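Local coordinates for putative type VI secretion protein (Escherichia coli, PDB 6SK0) that forms the trimeric spike at the tip of the type VI secretion system, probably puncturing target membranes and carrying a phospholipase effector, at residues Q605-C610 / S648-I653; Q586-A591 / C610-N615; R592-A597 / L678-G683. All coordinates share one frame; numbering follows the deposited sequence.

Contact 1. Residues Q605-C610 / S648-I653; sequences QGDISC and SESVGI
C610 comes closest to E649, CA to CA 6.4 Å, where the first turn of helix 608-618 stands over the loop that leads into strand 651-655. This is an N-capped helix start set against the intertwined, three-chain β-structure of the VgrG spike: V651, G652 and I653 pair in parallel with strands of both other subunits. D607, the N-cap residue, uses its two carboxylate oxygens for different jobs. OD2 caps the helix by accepting from C610 N in a long, weak but nearly straight bond (171°). D607 OD1 turns the other way, and S650 OG donates to its anti lone pair at 2.9 Å. With CG anti to the backbone N (chi1 -174°), the carboxylate reaches both the helix start and the serine, and the serine oxygen also lies 3.1 Å from D607 CB. In the second subunit D660 accepts from D607 N, N658 O is a weak second acceptor for S650 OG, and D657 sits close to D607 OD1, a like-charge neighbour that might raise the affinity of one of the acids for a proton.

C610 fills the other half of the contact. Its sulfur sits between the backbone N and the carbonyl carbon (chi1 84°), which directs it at the turn, with SG 3.3 Å from S650 CB. The backbone N of S650 gives the same sulfur a weak, bent hydrogen bond. E649, extended beyond CG, brings its carboxylate to the cysteine's CB: OE2 makes salt bridges with R613 and with R640 of the third subunit, while E649 OE1, a weak acceptor for A641 N of that subunit, lies 3.4 Å from C610 CB.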
# COMPACT_ATOMS: atom_id res chain seq x y z
N GLN A 605 9.64 9.39 -13.47
CA GLN A 605 8.77 10.24 -12.68
C GLN A 605 7.50 9.50 -12.30
O GLN A 605 7.02 8.62 -13.02
CB GLN A 605 8.43 11.51 -13.46
CG GLN A 605 8.01 12.68 -12.60
CD GLN A 605 8.02 13.98 -13.38
OE1 GLN A 605 8.20 13.98 -14.60
NE2 GLN A 605 7.84 15.09 -12.69
N GLY A 606 6.95 9.87 -11.15
CA GLY A 606 5.66 9.34 -10.76
C GLY A 606 4.52 9.98 -11.52
O GLY A 606 4.69 10.91 -12.30
N ASP A 607 3.32 9.46 -11.28
CA ASP A 607 2.10 9.95 -11.92
C ASP A 607 1.48 11.02 -11.02
O ASP A 607 0.61 10.76 -10.18
CB ASP A 607 1.14 8.80 -12.18
CG ASP A 607 -0.09 9.21 -12.99
OD1 ASP A 607 -0.96 8.34 -13.20
OD2 ASP A 607 -0.19 10.38 -13.40
N ILE A 608 1.93 12.26 -11.21
CA ILE A 608 1.39 13.35 -10.41
C ILE A 608 -0.02 13.70 -10.85
O ILE A 608 -0.85 14.08 -10.03
CB ILE A 608 2.33 14.57 -10.47
CG1 ILE A 608 3.64 14.27 -9.75
CG2 ILE A 608 1.67 15.79 -9.87
CD1 ILE A 608 3.46 13.78 -8.34
N SER A 609 -0.32 13.54 -12.14
CA SER A 609 -1.58 14.01 -12.69
C SER A 609 -2.78 13.37 -11.99
O SER A 609 -3.70 14.07 -11.55
CB SER A 609 -1.63 13.73 -14.19
OG SER A 609 -2.93 13.91 -14.70
N CYS A 610 -2.78 12.05 -11.88
CA CYS A 610 -3.92 11.37 -11.27
C CYS A 610 -4.02 11.67 -9.78
O CYS A 610 -5.12 11.71 -9.24
CB CYS A 610 -3.84 9.87 -11.53
SG CYS A 610 -2.82 8.99 -10.37
N SER A 648 -7.56 2.07 -13.45
CA SER A 648 -7.09 2.85 -14.57
C SER A 648 -6.04 3.88 -14.21
O SER A 648 -5.42 4.45 -15.11
CB SER A 648 -8.26 3.58 -15.24
OG SER A 648 -9.23 2.66 -15.69
N GLU A 649 -5.82 4.13 -12.93
CA GLU A 649 -4.96 5.22 -12.51
C GLU A 649 -3.90 4.69 -11.58
O GLU A 649 -3.65 3.48 -11.53
CB GLU A 649 -5.77 6.33 -11.86
CG GLU A 649 -6.83 6.90 -12.77
CD GLU A 649 -7.18 8.33 -12.47
OE1 GLU A 649 -7.07 8.75 -11.30
OE2 GLU A 649 -7.56 9.05 -13.41
N SER A 650 -3.25 5.57 -10.85
CA SER A 650 -2.11 5.18 -10.05
C SER A 650 -2.50 4.94 -8.60
O SER A 650 -3.48 5.49 -8.09
CB SER A 650 -1.02 6.24 -10.14
OG SER A 650 -0.37 6.16 -11.39
N VAL A 651 -1.71 4.11 -7.95
CA VAL A 651 -1.74 3.96 -6.50
C VAL A 651 -0.57 4.75 -5.96
O VAL A 651 0.59 4.48 -6.30
CB VAL A 651 -1.68 2.49 -6.08
CG1 VAL A 651 -1.54 2.37 -4.58
CG2 VAL A 651 -2.91 1.75 -6.58
N GLY A 652 -0.86 5.75 -5.13
CA GLY A 652 0.15 6.58 -4.52
C GLY A 652 0.23 6.30 -3.03
O GLY A 652 -0.77 6.35 -2.32
N ILE A 653 1.43 5.98 -2.58
CA ILE A 653 1.72 5.81 -1.16
C ILE A 653 2.70 6.89 -0.77
O ILE A 653 3.80 6.98 -1.32
CB ILE A 653 2.28 4.41 -0.86
CG1 ILE A 653 1.27 3.35 -1.28
CG2 ILE A 653 2.62 4.28 0.60
CD1 ILE A 653 1.81 1.97 -1.27

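Contact 2. Residues Q586-A591 / C610-N615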
# COMPACT_ATOMS: atom_id res chain seq x y z
N GLN A 586 -0.62 17.81 1.87
CA GLN A 586 0.73 17.47 2.27
C GLN A 586 1.26 16.30 1.46
O GLN A 586 2.39 16.33 0.96
CB GLN A 586 0.76 17.16 3.77
CG GLN A 586 2.14 16.95 4.32
CD GLN A 586 2.15 16.80 5.83
OE1 GLN A 586 1.14 16.44 6.43
NE2 GLN A 586 3.29 17.06 6.44
N ALA A 587 0.44 15.26 1.30
CA ALA A 587 0.84 14.12 0.49
C ALA A 587 1.11 14.53 -0.94
O ALA A 587 2.10 14.10 -1.55
CB ALA A 587 -0.22 13.02 0.55
N LEU A 588 0.24 15.37 -1.51
CA LEU A 588 0.41 15.77 -2.89
C LEU A 588 1.66 16.62 -3.08
O LEU A 588 2.39 16.44 -4.05
CB LEU A 588 -0.83 16.52 -3.38
CG LEU A 588 -0.76 17.06 -4.81
CD1 LEU A 588 -0.58 15.93 -5.82
CD2 LEU A 588 -1.99 17.89 -5.13
N SER A 589 1.92 17.54 -2.16
CA SER A 589 3.09 18.39 -2.29
C SER A 589 4.37 17.59 -2.10
O SER A 589 5.37 17.83 -2.78
CB SER A 589 3.01 19.56 -1.32
OG SER A 589 3.28 19.16 0.01
N LEU A 590 4.35 16.61 -1.20
CA LEU A 590 5.49 15.71 -1.07
C LEU A 590 5.72 14.94 -2.36
O LEU A 590 6.85 14.86 -2.85
CB LEU A 590 5.28 14.75 0.10
CG LEU A 590 6.45 13.80 0.36
CD1 LEU A 590 7.70 14.57 0.75
CD2 LEU A 590 6.10 12.76 1.41
N ALA A 591 4.65 14.40 -2.95
CA ALA A 591 4.79 13.67 -4.20
C ALA A 591 5.32 14.58 -5.31
O ALA A 591 6.13 14.15 -6.13
CB ALA A 591 3.45 13.07 -4.61
N CYS A 610 -2.78 12.05 -11.88
CA CYS A 610 -3.92 11.37 -11.27
C CYS A 610 -4.02 11.67 -9.78
O CYS A 610 -5.12 11.71 -9.24
CB CYS A 610 -3.84 9.87 -11.53
SG CYS A 610 -2.82 8.99 -10.37
N GLN A 611 -2.89 11.91 -9.11
CA GLN A 611 -2.95 12.26 -7.69
C GLN A 611 -3.46 13.68 -7.48
O GLN A 611 -4.20 13.94 -6.53
CB GLN A 611 -1.58 12.06 -7.05
CG GLN A 611 -1.12 10.61 -6.99
CD GLN A 611 -2.08 9.72 -6.21
OE1 GLN A 611 -2.69 10.14 -5.24
NE2 GLN A 611 -2.21 8.48 -6.65
N GLN A 612 -3.08 14.60 -8.36
CA GLN A 612 -3.64 15.95 -8.31
C GLN A 612 -5.14 15.93 -8.59
O GLN A 612 -5.92 16.60 -7.91
CB GLN A 612 -2.91 16.83 -9.33
CG GLN A 612 -3.27 18.29 -9.27
CD GLN A 612 -2.30 19.08 -8.44
OE1 GLN A 612 -1.11 18.78 -8.39
NE2 GLN A 612 -2.80 20.10 -7.77
N ARG A 613 -5.55 15.13 -9.57
CA ARG A 613 -6.97 14.95 -9.83
C ARG A 613 -7.67 14.31 -8.63
O ARG A 613 -8.81 14.67 -8.32
CB ARG A 613 -7.14 14.10 -11.08
CG ARG A 613 -8.55 13.97 -11.58
CD ARG A 613 -8.56 13.56 -13.05
NE ARG A 613 -7.72 12.39 -13.31
CZ ARG A 613 -6.51 12.44 -13.85
NH1 ARG A 613 -5.97 13.60 -14.19
NH2 ARG A 613 -5.83 11.32 -14.05
N LEU A 614 -7.01 13.38 -7.95
CA LEU A 614 -7.59 12.79 -6.76
C LEU A 614 -7.77 13.82 -5.66
O LEU A 614 -8.77 13.80 -4.94
CB LEU A 614 -6.72 11.63 -6.27
CG LEU A 614 -7.24 10.88 -5.04
CD1 LEU A 614 -8.58 10.23 -5.35
CD2 LEU A 614 -6.23 9.85 -4.57
N ASN A 615 -6.79 14.71 -5.50
CA ASN A 615 -6.94 15.80 -4.55
C ASN A 615 -8.17 16.63 -4.88
O ASN A 615 -8.98 16.93 -4.00
CB ASN A 615 -5.68 16.67 -4.55
CG ASN A 615 -4.79 16.41 -3.36
OD1 ASN A 615 -4.52 15.26 -3.03
ND2 ASN A 615 -4.33 17.46 -2.71
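L588 carries this contact, reaching from helix 578-600 to helix 608-618 in an antiparallel helical hairpin. The two short axes approach to 10.2 Å with 162° between their directions. The tight part is the leucine's branched end. CD2 is wedged between two amides, 3.4 Å from N615 ND2 and 3.5 Å from Q612 OE1, while CD1 lies over the opposing backbone, 3.8 Å from Q612 N. The leucine and Q612 side chains meet at about a right angle. A bend at chi2 (96°) swings the glutamine amide back over the leucine, and R592, one turn further along the leucine's own helix, donates to OE1.

Matters are looser away from the leucine. On the partly exposed side Q612 alone leans across. On the buried flank A587 and A591 point toward segment 610-615 without touching it, and M654 packs against both alanines and Q611. Q611 and N615 turn mainly to the third subunit, where R643 donates to both amide oxygens and L642 O accepts from Q611 NE2; L584 O is a weak partner of N615 ND2. From Q611's side chain L588 CD1 meets CB, at 4.2 Å.

Contact 3. Residues R592-A597 / L678-G683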
# COMPACT_ATOMS: atom_id res chain seq x y z
N ARG A 592 4.88 15.83 -5.35
CA ARG A 592 5.32 16.73 -6.41
C ARG A 592 6.79 17.10 -6.26
O ARG A 592 7.54 17.10 -7.24
CB ARG A 592 4.45 17.98 -6.43
CG ARG A 592 3.08 17.76 -7.04
CD ARG A 592 2.16 18.92 -6.78
NE ARG A 592 2.70 20.16 -7.31
CZ ARG A 592 2.25 20.77 -8.40
NH1 ARG A 592 1.24 20.25 -9.07
NH2 ARG A 592 2.81 21.89 -8.82
N SER A 593 7.21 17.41 -5.04
CA SER A 593 8.62 17.71 -4.82
C SER A 593 9.49 16.50 -5.13
O SER A 593 10.57 16.62 -5.72
CB SER A 593 8.84 18.21 -3.39
OG SER A 593 8.71 17.18 -2.45
N MET A 594 9.01 15.30 -4.79
CA MET A 594 9.77 14.10 -5.10
C MET A 594 9.79 13.82 -6.59
O MET A 594 10.75 13.26 -7.11
CB MET A 594 9.22 12.91 -4.34
CG MET A 594 9.48 13.01 -2.87
SD MET A 594 11.15 13.47 -2.47
CE MET A 594 11.44 12.30 -1.16
N ALA A 595 8.72 14.20 -7.30
CA ALA A 595 8.71 14.03 -8.74
C ALA A 595 9.73 14.94 -9.40
O ALA A 595 10.43 14.54 -10.34
CB ALA A 595 7.31 14.29 -9.30
N LYS A 596 9.85 16.18 -8.91
CA LYS A 596 10.91 17.04 -9.40
C LYS A 596 12.28 16.45 -9.10
O LYS A 596 13.18 16.48 -9.96
CB LYS A 596 10.79 18.44 -8.80
CG LYS A 596 9.42 19.03 -8.94
CD LYS A 596 9.38 20.14 -9.96
CE LYS A 596 7.96 20.33 -10.47
NZ LYS A 596 7.90 21.11 -11.73
N ALA A 597 12.47 15.91 -7.90
CA ALA A 597 13.74 15.28 -7.57
C ALA A 597 14.03 14.10 -8.49
O ALA A 597 15.17 13.91 -8.91
CB ALA A 597 13.74 14.83 -6.11
N LEU A 678 14.64 5.63 -6.39
CA LEU A 678 15.51 6.78 -6.18
C LEU A 678 15.61 7.06 -4.69
O LEU A 678 14.61 7.36 -4.04
CB LEU A 678 15.00 8.01 -6.93
CG LEU A 678 15.75 9.30 -6.60
CD1 LEU A 678 17.23 9.19 -6.95
CD2 LEU A 678 15.11 10.46 -7.31
N SER A 679 16.82 6.96 -4.17
CA SER A 679 17.14 7.44 -2.84
C SER A 679 17.78 8.81 -2.98
O SER A 679 18.66 9.00 -3.83
CB SER A 679 18.07 6.47 -2.12
OG SER A 679 18.65 7.06 -0.99
N ARG A 680 17.34 9.77 -2.18
CA ARG A 680 17.83 11.13 -2.35
C ARG A 680 19.05 11.41 -1.48
O ARG A 680 19.95 12.14 -1.90
CB ARG A 680 16.73 12.13 -2.05
CG ARG A 680 15.59 12.07 -3.04
CD ARG A 680 14.68 13.24 -2.90
NE ARG A 680 15.32 14.46 -3.35
CZ ARG A 680 14.90 15.68 -3.02
NH1 ARG A 680 13.84 15.84 -2.25
NH2 ARG A 680 15.55 16.74 -3.49
N ASN A 681 19.11 10.86 -0.29
CA ASN A 681 20.19 11.30 0.58
C ASN A 681 21.02 10.17 1.18
O ASN A 681 22.22 10.33 1.33
CB ASN A 681 19.61 12.16 1.71
CG ASN A 681 19.11 13.49 1.21
OD1 ASN A 681 19.87 14.43 1.07
ND2 ASN A 681 17.83 13.56 0.91
N GLN A 682 20.41 9.05 1.54
CA GLN A 682 21.09 8.05 2.35
C GLN A 682 21.42 6.79 1.57
O GLN A 682 21.63 5.73 2.18
CB GLN A 682 20.25 7.73 3.58
CG GLN A 682 20.18 8.89 4.55
CD GLN A 682 18.96 8.84 5.43
OE1 GLN A 682 18.35 7.80 5.61
NE2 GLN A 682 18.59 9.98 5.99
N GLY A 683 21.49 6.87 0.26
CA GLY A 683 21.93 5.75 -0.53
C GLY A 683 20.93 4.62 -0.60
O GLY A 683 19.79 4.69 -0.14
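A597 sets its methyl over one face of the R680 guanidinium, CB standing 3.2 Å above the plane and offset toward the rim. The nearest guanidinium atom is NE, also 3.2 Å from CB, and CZ follows at 3.4 Å, a close fit of methyl against flat group. M594, one turn earlier on the helix, approaches the same arginine obliquely, neither squarely over the face nor at the edge. Its sulfur lies 3.6 Å from R680 CD, and NH1 gives that sulfur a weak hydrogen bond with a bent angle of 141°. Bends at chi2 and chi3 carry the methionine obliquely across the arginine, with CE 3.8 Å from R680 CD.

The arginine belongs to the turn after strand 675-679, one of the β-strands shared among three chains in the interwound VgrG needle: L678 and S679 lie in parallel ladders with strands of both other subunits. Helix 578-600 therefore packs along the outside of a β-core built jointly by the trimer. The charged end of R680 has its main partner across that interface, since NH1 makes a salt bridge with E672 of the third subunit, which also packs against M594. That bridge, the methyl over the plane and the sulfur at its flank together limit how the guanidinium can rotate.

L678 meets the C-terminal end of segment 592-597, with CG anti to the backbone N (chi1 172°). One branch does the touching, L678 CD2 resting 3.8 Å from A597 O.

Helix 578-600 comes first and serves two of the contacts. Its 586-591 part closes the shortest loop, contact 2, when the chain turns back into helix 608-618. The following 592-597 part waits for 678-683, so contact 3 spans the longest loop and crosses contact 2. Contact 1 joins 605-610 to 648-653; it lies wholly within the span of contact 3 but crosses contact 2, with which it shares C610. Side chains also join contact 2 to contact 1 and to contact 3. Together the three contacts fasten the helical hairpin to successive levels of the shared β-core.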